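Local structure of P91 (Metagenome, 4ZI5) at residues C137-L140 against A141-G144; P159-A162 against G163-G166; L227-A231 against T232-R236. The protein hydrolyses phosphotriesters as a promiscuous activity on an alpha/beta-hydrolase scaffold of the dienelactone hydrolase family. All coordinates share one frame; numbering follows the deposited sequence.

The three contacts illustrate how local bonds start and end helices and close turns. Contact 1 closes the C-terminal end of helix 132-142, which follows strand 125-130 across what is probably the nucleophile elbow, whose residues Cys137 touches; contact 2 is a turn in the loop between strands 149-153 and 171-177; contact 3 starts helix 231-248. Contacts 1 and 2 touch, their centres about 10 Å apart: Arg142 NH2 packs on the backbone of Pro159 and Glu160, and Arg142 CD on the Asp164 carboxylate. Contact 3 lies across the chain's centre from contact 1, about 25 Å away between centres, and about 31 Å from contact 2. A magnesium ion lies about 10 Å from Gly144, without contact.

Contact 1: C137-L140 against A141-G144; sequences CLEL and ARTG
Ala141 N and Arg142 N donate to Cys137 O and Leu138 O, each at 2.9 Å, in the last turn of helix 132-142, which a Schellman motif closes at Gly144. This is the helical limb of the beta-alpha-beta unit formed with strands 125-130 and 149-153. The Arg142 chain is extended from CG to NE (chi2 162°) and runs back along the helix, bringing the guanidinium over Leu138, whose CD2 sits 3.4 Å from the guanidinium plane, to one side of its centre. Glu139 reaches the same group at its edge: Arg142 NH1 forms a salt bridge to Glu139 OE2 at 2.9 Å, nearly in the guanidinium plane, although the carboxylate is turned 77° against it. Both charges have other mates. Glu139 is shared with Arg100 and Arg104 of helix 100-115, while Arg142 NH2 pairs with Glu194 and NH1 also donates to Leu158 O. With an alanine here instead of Arg142, CD2 and CG of Leu138 would probably be uncovered and Glu194 left without this charged mate. At the helix end Leu140 O takes two donors from one residue. Thr143 N approaches from above the carbonyl plane at 3.1 Å. Thr143 OG1 stands between its backbone N and carbonyl carbon (chi1 67°), which swings it back to donate to Leu140 O in the carbonyl plane at 2.6 Å.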
ATOM      1  N   CYS A 137      11.221 -14.876  -3.958  1.00 13.45           N
ATOM      2  CA  CYS A 137      11.868 -13.595  -3.566  1.00 13.42           C
ATOM      3  C   CYS A 137      12.157 -13.580  -2.078  1.00 13.84           C
ATOM      4  O   CYS A 137      13.246 -13.204  -1.672  1.00 14.29           O
ATOM      5  CB  CYS A 137      10.983 -12.399  -3.893  1.00 13.55           C
ATOM      6  SG  CYS A 137      10.847 -11.984  -5.636  1.00 13.66           S
ATOM      7  N   LEU A 138      11.198 -14.056  -1.290  1.00 13.96           N
ATOM      8  CA  LEU A 138      11.357 -14.073   0.163  1.00 14.56           C
ATOM      9  C   LEU A 138      12.409 -15.097   0.608  1.00 14.51           C
ATOM     10  O   LEU A 138      13.235 -14.786   1.477  1.00 14.53           O
ATOM     11  CB  LEU A 138      10.013 -14.304   0.844  1.00 14.82           C
ATOM     12  CG  LEU A 138      10.051 -14.269   2.369  1.00 15.82           C
ATOM     13  CD1 LEU A 138      10.643 -12.984   2.894  1.00 15.75           C
ATOM     14  CD2 LEU A 138       8.633 -14.461   2.919  1.00 16.79           C
ATOM     15  N   GLU A 139      12.410 -16.280  -0.007  1.00 13.70           N
ATOM     16  CA  GLU A 139      13.479 -17.269   0.232  1.00 14.26           C
ATOM     17  C   GLU A 139      14.855 -16.687  -0.066  1.00 14.57           C
ATOM     18  O   GLU A 139      15.791 -16.801   0.744  1.00 15.88           O
ATOM     19  CB  GLU A 139      13.253 -18.558  -0.592  1.00 14.11           C
ATOM     20  CG  GLU A 139      12.003 -19.343  -0.206  1.00 14.06           C
ATOM     21  CD  GLU A 139      12.018 -19.705   1.246  1.00 14.80           C
ATOM     22  OE1 GLU A 139      12.868 -20.534   1.602  1.00 16.46           O
ATOM     23  OE2 GLU A 139      11.191 -19.161   2.042  1.00 15.64           O
ATOM     24  N   LEU A 140      14.983 -16.042  -1.216  1.00 14.77           N
ATOM     25  CA  LEU A 140      16.257 -15.442  -1.607  1.00 14.61           C
ATOM     26  C   LEU A 140      16.696 -14.339  -0.652  1.00 14.43           C
ATOM     27  O   LEU A 140      17.876 -14.299  -0.245  1.00 14.01           O
ATOM     28  CB  LEU A 140      16.196 -14.919  -3.037  1.00 14.59           C
ATOM     29  CG  LEU A 140      17.460 -14.273  -3.620  1.00 15.34           C
ATOM     30  CD1 LEU A 140      18.663 -15.206  -3.665  1.00 15.62           C
ATOM     31  CD2 LEU A 140      17.120 -13.770  -5.008  1.00 15.96           C
ATOM     32  N   ALA A 141      15.764 -13.465  -0.269  1.00 13.44           N
ATOM     33  CA  ALA A 141      16.091 -12.428   0.718  1.00 13.64           C
ATOM     34  C   ALA A 141      16.544 -13.024   2.046  1.00 13.46           C
ATOM     35  O   ALA A 141      17.457 -12.490   2.674  1.00 12.48           O
ATOM     36  CB  ALA A 141      14.910 -11.483   0.932  1.00 13.67           C
ATOM     37  N   ARG A 142      15.933 -14.137   2.461  1.00 13.52           N
ATOM     38  CA  ARG A 142      16.320 -14.808   3.712  1.00 14.56           C
ATOM     39  C   ARG A 142      17.738 -15.416   3.729  1.00 15.13           C
ATOM     40  O   ARG A 142      18.246 -15.698   4.807  1.00 16.36           O
ATOM     41  CB  ARG A 142      15.310 -15.902   4.080  1.00 14.93           C
ATOM     42  CG  ARG A 142      13.991 -15.323   4.590  1.00 14.68           C
ATOM     43  CD  ARG A 142      12.904 -16.384   4.525  1.00 15.64           C
ATOM     44  NE  ARG A 142      11.722 -15.989   5.292  1.00 15.97           N
ATOM     45  CZ  ARG A 142      10.514 -16.541   5.180  1.00 16.49           C
ATOM     46  NH1 ARG A 142      10.275 -17.510   4.282  1.00 16.34           N
ATOM     47  NH2 ARG A 142       9.528 -16.087   5.960  1.00 16.00           N
ATOM     48  N   THR A 143      18.371 -15.578   2.558  1.00 15.09           N
ATOM     49  CA  THR A 143      19.787 -15.965   2.488  1.00 14.87           C
ATOM     50  C   THR A 143      20.729 -14.826   2.846  1.00 14.49           C
ATOM     51  O   THR A 143      21.927 -15.063   2.984  1.00 15.77           O
ATOM     52  CB  THR A 143      20.195 -16.501   1.094  1.00 15.12           C
ATOM     53  OG1 THR A 143      20.136 -15.445   0.130  1.00 14.65           O
ATOM     54  CG2 THR A 143      19.330 -17.642   0.653  1.00 15.93           C
ATOM     55  N   GLY A 144      20.222 -13.600   2.963  1.00 13.82           N
ATOM     56  CA  GLY A 144      21.034 -12.414   3.176  1.00 14.15           C
ATOM     57  C   GLY A 144      21.551 -11.827   1.892  1.00 14.74           C
ATOM     58  O   GLY A 144      22.469 -11.029   1.923  1.00 15.15           O
TER

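Contact 2: P159-A162 against G163-G166; sequences PEMA and GDAG
Asp164 closes a type II beta turn that starts at Met161, returning both its amide and its carboxylate to that residue. Asp164 N donates to Met161 O at 2.9 Å, the bond expected between the ends of such a turn. The Asp164 CG lies opposite its own carbonyl carbon, beside the backbone N (chi1 -74°), which turns the carboxylate back to Met161. Asp164 OD2 then accepts from Met161 N at 2.8 Å, so that the backbone of Met161 is held through its N-H as well as its C=O. The amide comes from above the carboxylate plane, 52° out of it. Gly163 occupies the third position of the turn with a positive phi, a conformation in which a beta carbon would collide with Ala162 O. Glu160 enters from before the turn: its CB packs 3.6 Å from Asp164 OD2, and the two side chains then run antiparallel to one another, their carboxylates turned 73° apart. Glu160 OE2 lies 5.3 Å from Asp164 OD2, a like-charge pair that is not in contact. Each also has an arginine to offset it, Arg197 of helix 185-198 for Glu160 and Arg104 of helix 100-115 for Asp164, which ties this surface loop to two neighbouring helices. Asp164 OD1 faces a water over one face of the turn, which donates to it at 2.9 Å and to Ala162 O at 2.8 Å.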
ATOM      1  N   PRO A 159       6.550 -19.536   6.175  1.00 18.75           N
ATOM      2  CA  PRO A 159       7.294 -19.117   7.358  1.00 19.70           C
ATOM      3  C   PRO A 159       8.781 -19.421   7.192  1.00 18.90           C
ATOM      4  O   PRO A 159       9.162 -20.343   6.429  1.00 18.26           O
ATOM      5  CB  PRO A 159       6.726 -19.993   8.495  1.00 20.29           C
ATOM      6  CG  PRO A 159       5.571 -20.742   7.926  1.00 21.17           C
ATOM      7  CD  PRO A 159       5.668 -20.695   6.440  1.00 21.18           C
ATOM      8  N   GLU A 160       9.602 -18.673   7.906  1.00 18.60           N
ATOM      9  CA  GLU A 160      11.063 -18.790   7.758  1.00 19.33           C
ATOM     10  C   GLU A 160      11.566 -20.167   8.234  1.00 19.80           C
ATOM     11  O   GLU A 160      10.886 -20.849   8.978  1.00 19.71           O
ATOM     12  CB  GLU A 160      11.761 -17.687   8.545  1.00 18.89           C
ATOM     13  CG  GLU A 160      11.785 -17.941  10.060  1.00 19.52           C
ATOM     14  CD  GLU A 160      12.188 -16.747  10.903  1.00 21.20           C
ATOM     15  OE1 GLU A 160      12.036 -16.853  12.147  1.00 20.53           O
ATOM     16  OE2 GLU A 160      12.673 -15.719  10.359  1.00 19.73           O
ATOM     17  N   MET A 161      12.767 -20.531   7.795  1.00 21.97           N
ATOM     18  CA  MET A 161      13.516 -21.663   8.347  1.00 24.93           C
ATOM     19  C   MET A 161      14.281 -21.262   9.597  1.00 23.17           C
ATOM     20  O   MET A 161      14.772 -20.129   9.698  1.00 21.33           O
ATOM     21  CB  MET A 161      14.566 -22.161   7.340  1.00 27.51           C
ATOM     22  CG  MET A 161      14.019 -22.564   5.992  1.00 30.57           C
ATOM     23  SD  MET A 161      15.326 -23.222   4.941  1.00 34.46           S
ATOM     24  CE  MET A 161      15.362 -24.881   5.625  1.00 32.41           C
ATOM     25  N   ALA A 162      14.452 -22.204  10.531  1.00 23.72           N
ATOM     26  CA  ALA A 162      15.385 -21.988  11.649  1.00 24.62           C
ATOM     27  C   ALA A 162      16.742 -21.546  11.086  1.00 22.62           C
ATOM     28  O   ALA A 162      17.264 -22.169  10.159  1.00 25.28           O
ATOM     29  CB  ALA A 162      15.550 -23.263  12.489  1.00 24.93           C
ATOM     30  N   GLY A 163      17.300 -20.471  11.640  1.00 22.41           N
ATOM     31  CA  GLY A 163      18.551 -19.883  11.155  1.00 21.39           C
ATOM     32  C   GLY A 163      18.385 -18.684  10.231  1.00 20.45           C
ATOM     33  O   GLY A 163      19.363 -17.996   9.934  1.00 20.72           O
ATOM     34  N   ASP A 164      17.158 -18.410   9.773  1.00 19.67           N
ATOM     35  CA  ASP A 164      16.898 -17.253   8.894  1.00 19.34           C
ATOM     36  C   ASP A 164      16.834 -15.903   9.618  1.00 17.99           C
ATOM     37  O   ASP A 164      16.926 -14.861   8.976  1.00 18.46           O
ATOM     38  CB  ASP A 164      15.558 -17.439   8.130  1.00 18.16           C
ATOM     39  CG  ASP A 164      15.625 -18.465   7.017  1.00 18.90           C
ATOM     40  OD1 ASP A 164      16.735 -18.886   6.616  1.00 18.59           O
ATOM     41  OD2 ASP A 164      14.546 -18.853   6.512  1.00 18.25           O
ATOM     42  N   ALA A 165      16.644 -15.904  10.931  1.00 19.01           N
ATOM     43  CA  ALA A 165      16.423 -14.659  11.666  1.00 19.57           C
ATOM     44  C   ALA A 165      17.518 -13.627  11.431  1.00 19.14           C
ATOM     45  O   ALA A 165      18.695 -13.949  11.445  1.00 18.98           O
ATOM     46  CB  ALA A 165      16.259 -14.914  13.159  1.00 20.84           C
ATOM     47  N   GLY A 166      17.105 -12.386  11.169  1.00 18.34           N
ATOM     48  CA  GLY A 166      18.011 -11.271  11.015  1.00 18.87           C
ATOM     49  C   GLY A 166      18.694 -11.145   9.652  1.00 18.27           C
ATOM     50  O   GLY A 166      19.430 -10.190   9.430  1.00 17.89           O
TER
HETATM   51  O   HOH W   1      18.128 -21.215   7.644  1.00 30.69           O

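Contact 3: L227-A231 against T232-R236; sequences LAYDA and TAEAR
Asp230 and Ala233 meet in a classical N-cap at the start of helix 231-248, the last helix of this alpha/beta-hydrolase fold. A chi1 of -172°, which sets CG opposite the main-chain N, carries the Asp230 carboxylate in over the first turn, and OD2 accepts from Ala233 N at 3.0 Å; the amide approaches from 36° above the carboxylate plane. OD2 also lies against the methyl of Ala233, its CB at 3.5 Å, and the backbone continues the grip through a bond from Glu234 N to Asp230 O at 2.9 Å. This inner part is close-packed, and beyond it Ala233 rests on Phe214 and Leu207. The outer side is looser and wetter. There a water bridges the two segments, donating to Asp230 OD1 and accepting from Thr232 N, both at 3.0 Å, with Ala231 exposed beside it. To this outer side also belongs the Tyr229 ring, which lies over Ala231 N, 3.7 Å from the ring plane and above its centre. Tyr229 OH donates to Glu234 OE1 at 2.6 Å, met nearly along the C-O axis. The oxygen lies at the edge of the ring, in its plane, with the carboxylate turned 71° against the ring. At the other end of the segment, Arg236 reaches Asp201 and Glu247 of the second subunit. Glu234 OE2 pairs with Arg61 and Arg64, so this carboxylate, held by two arginines and a phenol, probably stays ionised; that of Asp230, set at a helix N-terminus, is likewise probably stabilised as the anion.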
ATOM      1  N   LEU A 227      -7.976 -18.561  -8.339  1.00 17.62           N
ATOM      2  CA  LEU A 227      -7.209 -17.707  -9.234  1.00 17.57           C
ATOM      3  C   LEU A 227      -8.122 -16.878 -10.129  1.00 17.32           C
ATOM      4  O   LEU A 227      -8.974 -17.423 -10.831  1.00 19.59           O
ATOM      5  CB  LEU A 227      -6.259 -18.525 -10.103  1.00 18.22           C
ATOM      6  CG  LEU A 227      -4.949 -18.955  -9.457  1.00 19.14           C
ATOM      7  CD1 LEU A 227      -5.189 -19.894  -8.295  1.00 19.09           C
ATOM      8  CD2 LEU A 227      -4.068 -19.614 -10.525  1.00 20.33           C
ATOM      9  N   ALA A 228      -7.961 -15.561 -10.092  1.00 15.55           N
ATOM     10  CA  ALA A 228      -8.719 -14.666 -10.931  1.00 14.68           C
ATOM     11  C   ALA A 228      -7.946 -13.349 -11.063  1.00 14.40           C
ATOM     12  O   ALA A 228      -7.223 -12.957 -10.137  1.00 14.60           O
ATOM     13  CB  ALA A 228     -10.119 -14.433 -10.373  1.00 15.00           C
ATOM     14  N   TYR A 229      -8.147 -12.680 -12.204  1.00 13.84           N
ATOM     15  CA  TYR A 229      -7.559 -11.397 -12.510  1.00 13.47           C
ATOM     16  C   TYR A 229      -8.292 -10.290 -11.830  1.00 14.83           C
ATOM     17  O   TYR A 229      -9.536 -10.327 -11.756  1.00 15.36           O
ATOM     18  CB  TYR A 229      -7.638 -11.154 -14.017  1.00 13.48           C
ATOM     19  CG  TYR A 229      -6.998  -9.871 -14.502  1.00 13.05           C
ATOM     20  CD1 TYR A 229      -5.692  -9.541 -14.155  1.00 12.74           C
ATOM     21  CD2 TYR A 229      -7.712  -8.962 -15.295  1.00 13.07           C
ATOM     22  CE1 TYR A 229      -5.105  -8.363 -14.611  1.00 12.79           C
ATOM     23  CE2 TYR A 229      -7.122  -7.789 -15.753  1.00 13.33           C
ATOM     24  CZ  TYR A 229      -5.828  -7.482 -15.406  1.00 13.05           C
ATOM     25  OH  TYR A 229      -5.259  -6.299 -15.861  1.00 14.18           O
ATOM     26  N   ASP A 230      -7.560  -9.282 -11.366  1.00 13.37           N
ATOM     27  CA  ASP A 230      -8.194  -8.042 -10.929  1.00 14.14           C
ATOM     28  C   ASP A 230      -7.310  -6.885 -11.344  1.00 13.25           C
ATOM     29  O   ASP A 230      -6.232  -6.686 -10.767  1.00 11.93           O
ATOM     30  CB  ASP A 230      -8.471  -7.987  -9.415  1.00 15.22           C
ATOM     31  CG  ASP A 230      -9.285  -6.782  -9.055  1.00 17.70           C
ATOM     32  OD1 ASP A 230     -10.439  -6.696  -9.522  1.00 22.41           O
ATOM     33  OD2 ASP A 230      -8.774  -5.864  -8.405  1.00 18.11           O
ATOM     34  N   ALA A 231      -7.757  -6.158 -12.365  1.00 12.37           N
ATOM     35  CA  ALA A 231      -6.986  -5.071 -12.972  1.00 12.43           C
ATOM     36  C   ALA A 231      -6.690  -3.964 -11.976  1.00 13.22           C
ATOM     37  O   ALA A 231      -5.606  -3.351 -12.022  1.00 13.25           O
ATOM     38  CB  ALA A 231      -7.730  -4.521 -14.157  1.00 12.77           C
ATOM     39  N   THR A 232      -7.629  -3.707 -11.076  1.00 13.28           N
ATOM     40  CA  THR A 232      -7.396  -2.682 -10.045  1.00 14.84           C
ATOM     41  C   THR A 232      -6.252  -3.054  -9.144  1.00 14.07           C
ATOM     42  O   THR A 232      -5.333  -2.208  -8.906  1.00 15.13           O
ATOM     43  CB  THR A 232      -8.654  -2.367  -9.225  1.00 16.04           C
ATOM     44  OG1 THR A 232      -9.676  -1.918 -10.129  1.00 17.09           O
ATOM     45  CG2 THR A 232      -8.392  -1.281  -8.213  1.00 16.32           C
ATOM     46  N   ALA A 233      -6.271  -4.291  -8.650  1.00 12.44           N
ATOM     47  CA  ALA A 233      -5.160  -4.786  -7.849  1.00 11.67           C
ATOM     48  C   ALA A 233      -3.828  -4.836  -8.630  1.00 12.01           C
ATOM     49  O   ALA A 233      -2.773  -4.537  -8.063  1.00 11.51           O
ATOM     50  CB  ALA A 233      -5.483  -6.146  -7.261  1.00 11.54           C
ATOM     51  N   GLU A 234      -3.888  -5.241  -9.912  1.00 11.98           N
ATOM     52  CA  GLU A 234      -2.678  -5.292 -10.758  1.00 12.38           C
ATOM     53  C   GLU A 234      -2.039  -3.898 -10.812  1.00 11.74           C
ATOM     54  O   GLU A 234      -0.849  -3.721 -10.529  1.00 10.49           O
ATOM     55  CB  GLU A 234      -2.975  -5.783 -12.189  1.00 13.73           C
ATOM     56  CG  GLU A 234      -1.667  -6.007 -12.955  1.00 15.08           C
ATOM     57  CD  GLU A 234      -1.747  -6.117 -14.453  1.00 17.14           C
ATOM     58  OE1 GLU A 234      -2.809  -5.877 -15.084  1.00 18.86           O
ATOM     59  OE2 GLU A 234      -0.663  -6.394 -15.023  1.00 19.91           O
ATOM     60  N   ALA A 235      -2.849  -2.913 -11.180  1.00 11.62           N
ATOM     61  CA  ALA A 235      -2.381  -1.522 -11.291  1.00 12.47           C
ATOM     62  C   ALA A 235      -1.831  -0.971  -9.987  1.00 11.40           C
ATOM     63  O   ALA A 235      -0.728  -0.405  -9.947  1.00 12.26           O
ATOM     64  CB  ALA A 235      -3.499  -0.624 -11.750  1.00 13.11           C
ATOM     65  N   ARG A 236      -2.607  -1.097  -8.925  1.00 10.51           N
ATOM     66  CA  ARG A 236      -2.187  -0.536  -7.640  1.00 10.89           C
ATOM     67  C   ARG A 236      -0.912  -1.206  -7.101  1.00 10.85           C
ATOM     68  O   ARG A 236      -0.077  -0.535  -6.519  1.00 10.16           O
ATOM     69  CB  ARG A 236      -3.302  -0.652  -6.596  1.00 11.48           C
ATOM     70  CG  ARG A 236      -4.432   0.314  -6.844  1.00 12.03           C
ATOM     71  CD  ARG A 236      -5.606   0.041  -5.953  1.00 12.52           C
ATOM     72  NE  ARG A 236      -6.725   0.925  -6.283  1.00 13.01           N
ATOM     73  CZ  ARG A 236      -7.950   0.849  -5.755  1.00 12.97           C
ATOM     74  NH1 ARG A 236      -8.268  -0.087  -4.883  1.00 13.13           N
ATOM     75  NH2 ARG A 236      -8.888   1.696  -6.168  1.00 14.00           N
TER
HETATM   76  O   HOH W   2     -10.552  -4.405 -11.419  1.00 26.37           O